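PDB 1XOC: oligopeptide-binding protein appA from Bacillus subtilis, which binds oligopeptides for an ABC-type permease, delivering tetra- and pentapeptides but not tripeptides for uptake in a system that can replace Opp in sporulation and competence. Local coordinates for residues V443-M454 with Q472-Y483; S108-K116 with V167-N175. All coordinates share one frame; numbering follows the deposited sequence.

Contact 1: V443-M454 with Q472-Y483. With ZN (zinc ion), chain K.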
loop_
_atom_site.group_PDB
_atom_site.type_symbol
_atom_site.label_atom_id
_atom_site.label_comp_id
_atom_site.label_asym_id
_atom_site.label_seq_id
_atom_site.Cartn_x
_atom_site.Cartn_y
_atom_site.Cartn_z
ATOM N N VAL A 443 -2.531 1.740 -14.444
ATOM C CA VAL A 443 -1.769 1.733 -15.713
ATOM C C VAL A 443 -2.558 1.222 -16.925
ATOM O O VAL A 443 -2.000 1.088 -18.029
ATOM C CB VAL A 443 -0.434 0.938 -15.587
ATOM C CG1 VAL A 443 0.527 1.625 -14.600
ATOM C CG2 VAL A 443 -0.699 -0.530 -15.195
ATOM N N TRP A 444 -3.845 0.922 -16.730
ATOM C CA TRP A 444 -4.702 0.503 -17.835
ATOM C C TRP A 444 -4.259 -0.794 -18.508
ATOM O O TRP A 444 -4.350 -0.953 -19.727
ATOM C CB TRP A 444 -4.841 1.641 -18.849
ATOM C CG TRP A 444 -5.679 2.741 -18.333
ATOM C CD1 TRP A 444 -5.427 3.538 -17.240
ATOM C CD2 TRP A 444 -6.940 3.134 -18.836
ATOM N NE1 TRP A 444 -6.456 4.432 -17.065
ATOM C CE2 TRP A 444 -7.407 4.197 -18.025
ATOM C CE3 TRP A 444 -7.734 2.694 -19.910
ATOM C CZ2 TRP A 444 -8.631 4.827 -18.254
ATOM C CZ3 TRP A 444 -8.957 3.323 -20.139
ATOM C CH2 TRP A 444 -9.393 4.377 -19.309
ATOM N N TYR A 445 -3.838 -1.738 -17.683
ATOM C CA TYR A 445 -3.453 -3.057 -18.143
ATOM C C TYR A 445 -4.661 -3.958 -18.365
ATOM O O TYR A 445 -5.529 -4.077 -17.520
ATOM C CB TYR A 445 -2.538 -3.699 -17.096
ATOM C CG TYR A 445 -2.192 -5.130 -17.397
ATOM C CD1 TYR A 445 -1.459 -5.459 -18.505
ATOM C CD2 TYR A 445 -2.597 -6.153 -16.554
ATOM C CE1 TYR A 445 -1.126 -6.785 -18.774
ATOM C CE2 TYR A 445 -2.254 -7.462 -16.792
ATOM C CZ TYR A 445 -1.517 -7.774 -17.900
ATOM O OH TYR A 445 -1.199 -9.087 -18.137
ATOM N N LYS A 446 -4.706 -4.612 -19.525
ATOM C CA LYS A 446 -5.732 -5.608 -19.803
ATOM C C LYS A 446 -5.192 -6.790 -20.589
ATOM O O LYS A 446 -4.776 -6.638 -21.742
ATOM C CB LYS A 446 -6.884 -5.001 -20.592
ATOM C CG LYS A 446 -7.848 -6.069 -21.107
ATOM C CD LYS A 446 -9.211 -5.512 -21.404
ATOM C CE LYS A 446 -10.192 -6.621 -21.688
ATOM N NZ LYS A 446 -11.536 -6.082 -22.004
ATOM N N ASN A 447 -5.239 -7.972 -19.985
ATOM C CA ASN A 447 -4.985 -9.210 -20.703
ATOM C C ASN A 447 -6.198 -10.070 -20.412
ATOM O O ASN A 447 -6.382 -10.496 -19.285
ATOM C CB ASN A 447 -3.670 -9.857 -20.232
ATOM C CG ASN A 447 -3.431 -11.219 -20.821
ATOM O OD1 ASN A 447 -4.369 -11.942 -21.119
ATOM N ND2 ASN A 447 -2.161 -11.582 -21.002
ATOM N N ALA A 448 -7.038 -10.307 -21.418
ATOM C CA ALA A 448 -8.279 -11.010 -21.203
ATOM C C ALA A 448 -8.059 -12.422 -20.652
ATOM O O ALA A 448 -8.874 -12.924 -19.890
ATOM C CB ALA A 448 -9.079 -11.067 -22.501
ATOM N N GLU A 449 -6.971 -13.071 -21.050
ATOM C CA GLU A 449 -6.672 -14.411 -20.566
ATOM C C GLU A 449 -6.272 -14.348 -19.085
ATOM O O GLU A 449 -6.707 -15.155 -18.278
ATOM C CB GLU A 449 -5.615 -15.088 -21.453
ATOM C CG GLU A 449 -6.095 -15.295 -22.905
ATOM C CD GLU A 449 -5.176 -16.205 -23.739
ATOM O OE1 GLU A 449 -4.209 -16.762 -23.165
ATOM O OE2 GLU A 449 -5.412 -16.380 -24.974
ATOM N N ALA A 450 -5.492 -13.350 -18.719
ATOM C CA ALA A 450 -5.136 -13.142 -17.318
ATOM C C ALA A 450 -6.367 -12.786 -16.474
ATOM O O ALA A 450 -6.500 -13.250 -15.331
ATOM C CB ALA A 450 -4.082 -12.055 -17.188
ATOM N N ASP A 451 -7.263 -11.964 -17.034
ATOM C CA ASP A 451 -8.515 -11.593 -16.353
ATOM C C ASP A 451 -9.264 -12.845 -15.915
ATOM O O ASP A 451 -9.660 -12.983 -14.765
ATOM C CB ASP A 451 -9.441 -10.809 -17.290
ATOM C CG ASP A 451 -9.097 -9.329 -17.394
ATOM O OD1 ASP A 451 -8.252 -8.839 -16.615
ATOM O OD2 ASP A 451 -9.724 -8.661 -18.257
ATOM N N LYS A 452 -9.455 -13.754 -16.862
ATOM C CA LYS A 452 -10.156 -14.993 -16.599
ATOM C C LYS A 452 -9.492 -15.833 -15.504
ATOM O O LYS A 452 -10.164 -16.385 -14.647
ATOM C CB LYS A 452 -10.256 -15.812 -17.885
ATOM C CG LYS A 452 -11.047 -17.100 -17.688
ATOM C CD LYS A 452 -11.548 -17.731 -18.982
ATOM C CE LYS A 452 -12.837 -18.540 -18.755
ATOM N NZ LYS A 452 -12.859 -19.311 -17.478
ATOM N N LEU A 453 -8.179 -15.975 -15.573
ATOM C CA LEU A 453 -7.439 -16.745 -14.572
ATOM C C LEU A 453 -7.583 -16.175 -13.155
ATOM O O LEU A 453 -7.796 -16.917 -12.199
ATOM C CB LEU A 453 -5.956 -16.822 -14.945
ATOM C CG LEU A 453 -5.589 -17.660 -16.168
ATOM C CD1 LEU A 453 -4.174 -17.375 -16.610
ATOM C CD2 LEU A 453 -5.762 -19.139 -15.879
ATOM N N MET A 454 -7.445 -14.857 -13.037
ATOM C CA MET A 454 -7.604 -14.148 -11.760
ATOM C C MET A 454 -9.011 -14.262 -11.180
ATOM O O MET A 454 -9.181 -14.474 -9.981
ATOM C CB MET A 454 -7.220 -12.674 -11.939
ATOM C CG MET A 454 -5.715 -12.466 -12.104
ATOM S SD MET A 454 -5.166 -10.739 -12.165
ATOM C CE MET A 454 -5.522 -10.296 -13.859
ATOM N N GLN A 472 0.469 -19.590 -13.505
ATOM C CA GLN A 472 0.060 -19.109 -14.819
ATOM C C GLN A 472 -0.193 -17.613 -14.846
ATOM O O GLN A 472 0.086 -16.964 -15.837
ATOM C CB GLN A 472 -1.216 -19.803 -15.275
ATOM C CG GLN A 472 -1.081 -21.275 -15.476
ATOM C CD GLN A 472 -2.365 -21.878 -15.995
ATOM O OE1 GLN A 472 -2.873 -21.465 -17.041
ATOM N NE2 GLN A 472 -2.903 -22.857 -15.269
ATOM N N ILE A 473 -0.763 -17.074 -13.777
ATOM C CA ILE A 473 -1.051 -15.636 -13.704
ATOM C C ILE A 473 0.261 -14.854 -13.656
ATOM O O ILE A 473 0.443 -13.886 -14.387
ATOM C CB ILE A 473 -1.947 -15.310 -12.494
ATOM C CG1 ILE A 473 -3.347 -15.860 -12.717
ATOM C CG2 ILE A 473 -2.043 -13.805 -12.279
ATOM C CD1 ILE A 473 -4.212 -15.972 -11.443
ATOM N N TYR A 474 1.178 -15.285 -12.802
ATOM C CA TYR A 474 2.514 -14.698 -12.760
ATOM C C TYR A 474 3.220 -14.725 -14.112
ATOM O O TYR A 474 3.835 -13.739 -14.502
ATOM C CB TYR A 474 3.358 -15.434 -11.731
ATOM C CG TYR A 474 2.911 -15.242 -10.307
ATOM C CD1 TYR A 474 3.002 -16.281 -9.401
ATOM C CD2 TYR A 474 2.445 -14.006 -9.846
ATOM C CE1 TYR A 474 2.618 -16.114 -8.097
ATOM C CE2 TYR A 474 2.054 -13.835 -8.541
ATOM C CZ TYR A 474 2.166 -14.884 -7.675
ATOM O OH TYR A 474 1.784 -14.737 -6.389
ATOM N N GLN A 475 3.147 -15.846 -14.827
ATOM C CA GLN A 475 3.718 -15.914 -16.169
ATOM C C GLN A 475 3.166 -14.835 -17.085
ATOM O O GLN A 475 3.914 -14.201 -17.808
ATOM C CB GLN A 475 3.471 -17.281 -16.818
ATOM C CG GLN A 475 4.356 -18.384 -16.289
ATOM C CD GLN A 475 5.809 -18.262 -16.700
ATOM O OE1 GLN A 475 6.663 -18.957 -16.153
ATOM N NE2 GLN A 475 6.100 -17.388 -17.663
ATOM N N LYS A 476 1.851 -14.671 -17.094
ATOM C CA LYS A 476 1.220 -13.704 -17.990
ATOM C C LYS A 476 1.593 -12.271 -17.616
ATOM O O LYS A 476 1.909 -11.471 -18.486
ATOM C CB LYS A 476 -0.297 -13.879 -18.022
ATOM C CG LYS A 476 -0.722 -15.172 -18.716
ATOM C CD LYS A 476 -2.167 -15.131 -19.203
ATOM C CE LYS A 476 -2.510 -16.360 -20.040
ATOM N NZ LYS A 476 -1.796 -16.413 -21.357
ATOM N N ILE A 477 1.571 -11.951 -16.330
ATOM C CA ILE A 477 1.952 -10.600 -15.899
ATOM C C ILE A 477 3.421 -10.330 -16.224
ATOM O O ILE A 477 3.776 -9.272 -16.748
ATOM C CB ILE A 477 1.643 -10.382 -14.401
ATOM C CG1 ILE A 477 0.133 -10.443 -14.202
ATOM C CG2 ILE A 477 2.191 -9.027 -13.903
ATOM C CD1 ILE A 477 -0.317 -10.595 -12.791
ATOM N N ALA A 478 4.284 -11.289 -15.919
ATOM C CA ALA A 478 5.702 -11.162 -16.266
ATOM C C ALA A 478 5.912 -10.971 -17.768
ATOM O O ALA A 478 6.615 -10.062 -18.186
ATOM C CB ALA A 478 6.483 -12.355 -15.763
ATOM N N GLU A 479 5.285 -11.802 -18.587
ATOM C CA GLU A 479 5.418 -11.662 -20.040
ATOM C C GLU A 479 4.964 -10.276 -20.516
ATOM O O GLU A 479 5.596 -9.667 -21.373
ATOM C CB GLU A 479 4.631 -12.764 -20.767
ATOM C CG GLU A 479 4.446 -12.544 -22.288
ATOM C CD GLU A 479 5.741 -12.634 -23.113
ATOM O OE1 GLU A 479 6.801 -12.991 -22.546
ATOM O OE2 GLU A 479 5.691 -12.364 -24.345
ATOM N N ASP A 480 3.859 -9.785 -19.964
ATOM C CA ASP A 480 3.254 -8.539 -20.441
ATOM C C ASP A 480 3.940 -7.261 -19.947
ATOM O O ASP A 480 3.797 -6.207 -20.560
ATOM C CB ASP A 480 1.758 -8.519 -20.071
ATOM C CG ASP A 480 0.960 -9.580 -20.813
ATOM O OD1 ASP A 480 1.470 -10.146 -21.811
ATOM O OD2 ASP A 480 -0.195 -9.841 -20.409
ATOM N N GLN A 481 4.704 -7.351 -18.862
ATOM C CA GLN A 481 5.424 -6.213 -18.317
ATOM C C GLN A 481 4.532 -4.967 -18.210
ATOM O O GLN A 481 4.897 -3.902 -18.710
ATOM C CB GLN A 481 6.670 -5.895 -19.145
ATOM C CG GLN A 481 7.752 -6.978 -19.081
ATOM C CD GLN A 481 8.432 -7.048 -17.728
ATOM O OE1 GLN A 481 9.224 -6.160 -17.387
ATOM N NE2 GLN A 481 8.163 -8.113 -16.968
ATOM N N PRO A 482 3.387 -5.075 -17.504
ATOM C CA PRO A 482 2.608 -3.860 -17.294
ATOM C C PRO A 482 3.398 -2.860 -16.433
ATOM O O PRO A 482 3.198 -1.637 -16.529
ATOM C CB PRO A 482 1.374 -4.368 -16.568
ATOM C CG PRO A 482 1.824 -5.649 -15.889
ATOM C CD PRO A 482 2.786 -6.251 -16.842
ATOM N N TYR A 483 4.281 -3.409 -15.601
ATOM C CA TYR A 483 5.285 -2.665 -14.862
ATOM C C TYR A 483 6.663 -3.204 -15.243
ATOM O O TYR A 483 6.783 -4.357 -15.666
ATOM C CB TYR A 483 5.189 -2.915 -13.349
ATOM C CG TYR A 483 3.905 -2.604 -12.600
ATOM C CD1 TYR A 483 2.926 -1.761 -13.091
ATOM C CD2 TYR A 483 3.688 -3.167 -11.340
ATOM C CE1 TYR A 483 1.785 -1.464 -12.345
ATOM C CE2 TYR A 483 2.541 -2.875 -10.584
ATOM C CZ TYR A 483 1.607 -2.031 -11.076
ATOM O OH TYR A 483 0.485 -1.777 -10.313
HETATM ZN ZN ZN K . -3.981 -18.182 -24.515
HETATM O O HOH W 1 -5.406 -19.479 -25.111
#
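Asp-480 OD2 accepts from both Tyr-445 and Asn-447, the central polar link of the contact. Tyr-445 OH lies 2.6 Å from Asp-480 OD2, on the anti lone pair of that carboxylate oxygen. Asn-447 ND2 reaches the syn lone pair of the same OD2 at 2.7 Å, almost dead straight (176°) and in its own amide plane. The Asn-447 side chain works at both ends: as N-cap of helix 448-457 it accepts from Ala-450 N at OD1, 3.0 Å away, with a second, weak bond from Glu-449 N. With CG anti to the backbone N (chi1 173°), the amide stands between the helix start and the carboxylate.

A salt bridge follows one turn back along helix 463-480. Lys-476 NZ meets Glu-449 OE1 at 3.0 Å on the anti side of the carboxylate, tilted somewhat from its plane, and the bend at the end of the lysine chain turns the amine to it after CD has passed Ala-450. Glu-449 also chelates a zinc ion through OE1 and OE2, with a water as a further ligand.

The apolar contacts flank these bonds. Pro-482 CB sits over a face of the Tyr-445 ring, a CH-pi contact 4.0 Å from the centroid. Farther along the helix pair, which runs antiparallel at 152°, Leu-453 CB packs on Ile-473 CG1 at 3.6 Å, and Met-454 CG lies against Ile-473 CD1. Phe-431 of helix 428-431 touches Met-454, Ile-477 and Pro-482.

The capping asparagine thus ties two neighbouring helices together just before the chain enters strand 483-496 of the large mixed sheet. Two neutral donors on one oxygen would hold the buried Asp-480 carboxylate in a fixed rotation and probably favour its charged form, while the negative charge of Glu-449 is probably balanced by both the lysine and the zinc ion.

Contact 2: S108-K116 with V167-N175; sequences SVPLSKDYK and VPIADLEEN. With ZN (zinc ion), chain H.
Ile-169 pushes its side chain into the bend of 108-116 and has the most surface buried of any residue here. Its two branches do different work. CD1 rests against Ser-112, 3.7 Å from CB and 3.8 Å from OG, whereas CG2, anti to the backbone N, lies over the backbone joining Asp-114 to Tyr-115, with Tyr-115 N 3.8 Å away. The same methyl touches Val-109 CG1, the two side chains running past each other in opposite directions.

Ala-170 comes next. Its CA lies 3.6 Å from Asp-114 O, and its methyl meets the end of Lys-116, NZ standing 3.6 Å from CB. That amine is turned back by a bend at chi4 (44°) to donate to Asp-114 O, from above the carbonyl plane.

Val-109, third in buried surface, places CG1 4.0 Å from Leu-172 CD2, the two side chains crossing obliquely. Leu-38 and Tyr-39 touch Val-109 and Leu-172 respectively from a neighbouring loop.

Ser-112 OG also closes an ST turn, accepting from Asp-114 N at 2.9 Å, within the type I turn that runs from Ser-112 to Tyr-115. An alanine here is likely to leave Asp-114 N without this acceptor and thin the packing on Ile-169 CD1, leaving the turn to its backbone bond.

No direct hydrogen bond spans the two loops; water carries the polar link. One water accepts from Ala-170 N and donates to Asp-114 OD2, and another accepts from Lys-116 N and donates to Ile-169 O. Within 167-175, Asp-171 OD1 also binds a zinc ion. The chemistry is therefore that of two loop segments of the family 5 binding-protein fold, each with a short 3-10 turn, joined by apolar side chains, with waters bridging backbone groups and the Asp-114 carboxylate.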
loop_
_atom_site.group_PDB
_atom_site.type_symbol
_atom_site.label_atom_id
_atom_site.label_comp_id
_atom_site.label_asym_id
_atom_site.label_seq_id
_atom_site.Cartn_x
_atom_site.Cartn_y
_atom_site.Cartn_z
ATOM N N SER A 108 -21.950 -1.472 4.567
ATOM C CA SER A 108 -23.008 -1.200 3.596
ATOM C C SER A 108 -22.671 -0.034 2.659
ATOM O O SER A 108 -23.203 0.036 1.548
ATOM C CB SER A 108 -24.334 -0.904 4.305
ATOM O OG SER A 108 -24.799 -2.106 4.917
ATOM N N VAL A 109 -21.787 0.850 3.105
ATOM C CA VAL A 109 -21.460 2.072 2.308
ATOM C C VAL A 109 -20.936 1.691 0.911
ATOM O O VAL A 109 -21.445 2.180 -0.082
ATOM C CB VAL A 109 -20.479 2.986 3.044
ATOM C CG1 VAL A 109 -19.893 4.051 2.093
ATOM C CG2 VAL A 109 -21.214 3.687 4.211
ATOM N N PRO A 110 -19.912 0.817 0.820
ATOM C CA PRO A 110 -19.419 0.455 -0.539
ATOM C C PRO A 110 -20.379 -0.395 -1.388
ATOM O O PRO A 110 -20.101 -0.650 -2.557
ATOM C CB PRO A 110 -18.131 -0.310 -0.270
ATOM C CG PRO A 110 -18.210 -0.731 1.143
ATOM C CD PRO A 110 -19.100 0.199 1.888
ATOM N N LEU A 111 -21.498 -0.829 -0.814
ATOM C CA LEU A 111 -22.531 -1.544 -1.579
ATOM C C LEU A 111 -23.558 -0.606 -2.207
ATOM O O LEU A 111 -24.382 -1.038 -3.026
ATOM C CB LEU A 111 -23.235 -2.565 -0.677
ATOM C CG LEU A 111 -22.568 -3.924 -0.420
ATOM C CD1 LEU A 111 -21.080 -3.889 -0.404
ATOM C CD2 LEU A 111 -23.156 -4.568 0.807
ATOM N N SER A 112 -23.499 0.678 -1.839
ATOM C CA SER A 112 -24.416 1.683 -2.380
ATOM C C SER A 112 -24.075 2.060 -3.809
ATOM O O SER A 112 -22.906 2.157 -4.165
ATOM C CB SER A 112 -24.324 2.952 -1.532
ATOM O OG SER A 112 -25.063 4.030 -2.106
ATOM N N LYS A 113 -25.099 2.306 -4.618
ATOM C CA LYS A 113 -24.878 2.835 -5.961
ATOM C C LYS A 113 -24.190 4.206 -5.935
ATOM O O LYS A 113 -23.655 4.657 -6.966
ATOM C CB LYS A 113 -26.217 2.961 -6.707
ATOM C CG LYS A 113 -27.104 4.120 -6.169
ATOM C CD LYS A 113 -28.569 3.978 -6.545
ATOM C CE LYS A 113 -29.431 5.032 -5.801
ATOM N NZ LYS A 113 -28.946 6.448 -5.990
ATOM N N ASP A 114 -24.236 4.894 -4.792
ATOM C CA ASP A 114 -23.654 6.233 -4.662
ATOM C C ASP A 114 -22.236 6.232 -4.119
ATOM O O ASP A 114 -21.640 7.282 -3.986
ATOM C CB ASP A 114 -24.553 7.144 -3.798
ATOM C CG ASP A 114 -25.893 7.449 -4.461
ATOM O OD1 ASP A 114 -25.922 7.504 -5.703
ATOM O OD2 ASP A 114 -26.905 7.613 -3.742
ATOM N N TYR A 115 -21.676 5.058 -3.843
ATOM C CA TYR A 115 -20.293 4.963 -3.390
ATOM C C TYR A 115 -19.310 5.352 -4.492
ATOM O O TYR A 115 -19.318 4.739 -5.576
ATOM C CB TYR A 115 -19.999 3.550 -2.944
ATOM C CG TYR A 115 -18.526 3.309 -2.620
ATOM C CD1 TYR A 115 -17.911 3.892 -1.507
ATOM C CD2 TYR A 115 -17.769 2.433 -3.399
ATOM C CE1 TYR A 115 -16.591 3.663 -1.209
ATOM C CE2 TYR A 115 -16.430 2.190 -3.110
ATOM C CZ TYR A 115 -15.837 2.796 -2.022
ATOM O OH TYR A 115 -14.504 2.544 -1.744
ATOM N N LYS A 116 -18.478 6.358 -4.215
ATOM C CA LYS A 116 -17.528 6.900 -5.189
ATOM C C LYS A 116 -16.044 6.637 -4.880
ATOM O O LYS A 116 -15.170 7.265 -5.463
ATOM C CB LYS A 116 -17.787 8.410 -5.376
ATOM C CG LYS A 116 -19.143 8.661 -5.967
ATOM C CD LYS A 116 -19.524 10.140 -6.110
ATOM C CE LYS A 116 -20.913 10.264 -6.732
ATOM N NZ LYS A 116 -21.902 9.291 -6.133
ATOM N N VAL A 167 -25.321 11.062 6.566
ATOM C CA VAL A 167 -24.598 11.782 5.488
ATOM C C VAL A 167 -24.867 11.085 4.178
ATOM O O VAL A 167 -24.688 9.875 4.112
ATOM C CB VAL A 167 -23.086 11.790 5.729
ATOM C CG1 VAL A 167 -22.339 12.489 4.568
ATOM C CG2 VAL A 167 -22.818 12.507 7.043
ATOM N N PRO A 168 -25.262 11.817 3.129
ATOM C CA PRO A 168 -25.472 11.177 1.816
ATOM C C PRO A 168 -24.194 10.466 1.378
ATOM O O PRO A 168 -23.107 11.019 1.477
ATOM C CB PRO A 168 -25.789 12.368 0.915
ATOM C CG PRO A 168 -26.424 13.321 1.867
ATOM C CD PRO A 168 -25.570 13.259 3.049
ATOM N N ILE A 169 -24.310 9.221 0.948
ATOM C CA ILE A 169 -23.112 8.468 0.643
ATOM C C ILE A 169 -22.272 9.126 -0.451
ATOM O O ILE A 169 -21.043 9.111 -0.364
ATOM C CB ILE A 169 -23.455 6.972 0.365
ATOM C CG1 ILE A 169 -23.788 6.301 1.704
ATOM C CG2 ILE A 169 -22.304 6.255 -0.340
ATOM C CD1 ILE A 169 -24.492 5.025 1.558
ATOM N N ALA A 170 -22.916 9.774 -1.435
ATOM C CA ALA A 170 -22.188 10.544 -2.453
ATOM C C ALA A 170 -21.226 11.593 -1.863
ATOM O O ALA A 170 -20.240 11.958 -2.508
ATOM C CB ALA A 170 -23.162 11.212 -3.414
ATOM N N ASP A 171 -21.527 12.085 -0.665
ATOM C CA ASP A 171 -20.758 13.157 -0.049
ATOM C C ASP A 171 -19.894 12.701 1.120
ATOM O O ASP A 171 -19.331 13.538 1.834
ATOM C CB ASP A 171 -21.673 14.266 0.469
ATOM C CG ASP A 171 -22.535 14.844 -0.587
ATOM O OD1 ASP A 171 -22.141 14.967 -1.764
ATOM O OD2 ASP A 171 -23.670 15.168 -0.242
ATOM N N LEU A 172 -19.802 11.392 1.354
ATOM C CA LEU A 172 -19.100 10.930 2.545
ATOM C C LEU A 172 -17.596 11.226 2.516
ATOM O O LEU A 172 -17.023 11.595 3.526
ATOM C CB LEU A 172 -19.339 9.440 2.787
ATOM C CG LEU A 172 -19.095 8.921 4.179
ATOM C CD1 LEU A 172 -19.982 9.557 5.209
ATOM C CD2 LEU A 172 -19.386 7.428 4.168
ATOM N N GLU A 173 -16.959 11.094 1.359
ATOM C CA GLU A 173 -15.497 11.273 1.311
ATOM C C GLU A 173 -15.074 12.700 1.689
ATOM O O GLU A 173 -14.028 12.888 2.344
ATOM C CB GLU A 173 -14.953 10.941 -0.075
ATOM C CG GLU A 173 -13.429 10.958 -0.130
ATOM C CD GLU A 173 -12.858 10.500 -1.463
ATOM O OE1 GLU A 173 -11.621 10.561 -1.536
ATOM O OE2 GLU A 173 -13.600 10.075 -2.392
ATOM N N GLU A 174 -15.860 13.688 1.268
ATOM C CA GLU A 174 -15.559 15.076 1.550
ATOM C C GLU A 174 -15.841 15.502 2.998
ATOM O O GLU A 174 -15.414 16.565 3.402
ATOM C CB GLU A 174 -16.319 15.974 0.579
ATOM C CG GLU A 174 -17.818 15.858 0.658
ATOM C CD GLU A 174 -18.547 16.621 -0.463
ATOM O OE1 GLU A 174 -18.481 16.164 -1.639
ATOM O OE2 GLU A 174 -19.227 17.644 -0.170
ATOM N N ASN A 175 -16.491 14.667 3.798
ATOM C CA ASN A 175 -16.921 15.107 5.120
ATOM C C ASN A 175 -15.734 15.430 6.031
ATOM O O ASN A 175 -14.727 14.729 6.026
ATOM C CB ASN A 175 -17.803 14.020 5.745
ATOM C CG ASN A 175 -18.658 14.536 6.878
ATOM O OD1 ASN A 175 -19.818 14.969 6.663
ATOM N ND2 ASN A 175 -18.119 14.449 8.102
HETATM ZN ZN ZN H . -22.739 15.443 -3.934
HETATM O O HOH W 2 -25.826 9.898 -1.957
HETATM O O HOH W 3 -18.904 7.862 -1.697
HETATM O O HOH W 4 -12.773 8.844 -4.471
#

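How the contacts relate
Contact 1 and contact 2 lie in separate regions of the chain: their centres are 31 Å apart, their nearest atoms about 15 Å, and nothing in one touches the other. They follow in series, 108-116 with 167-175 closing before 443-454 begins. Contact 1 joins two helices close in sequence, with 17 residues between its segments; contact 2 brings together loops separated by 50 residues that include both helix and strand. Their centres stand about 20 and 22 Å from the centre of the chain. Each has a zinc-bound carboxylate, on separate ions. The loops of contact 2 precede strands 126-133 and 188-194, which belong to two sheets other than the one contact 1 leads into.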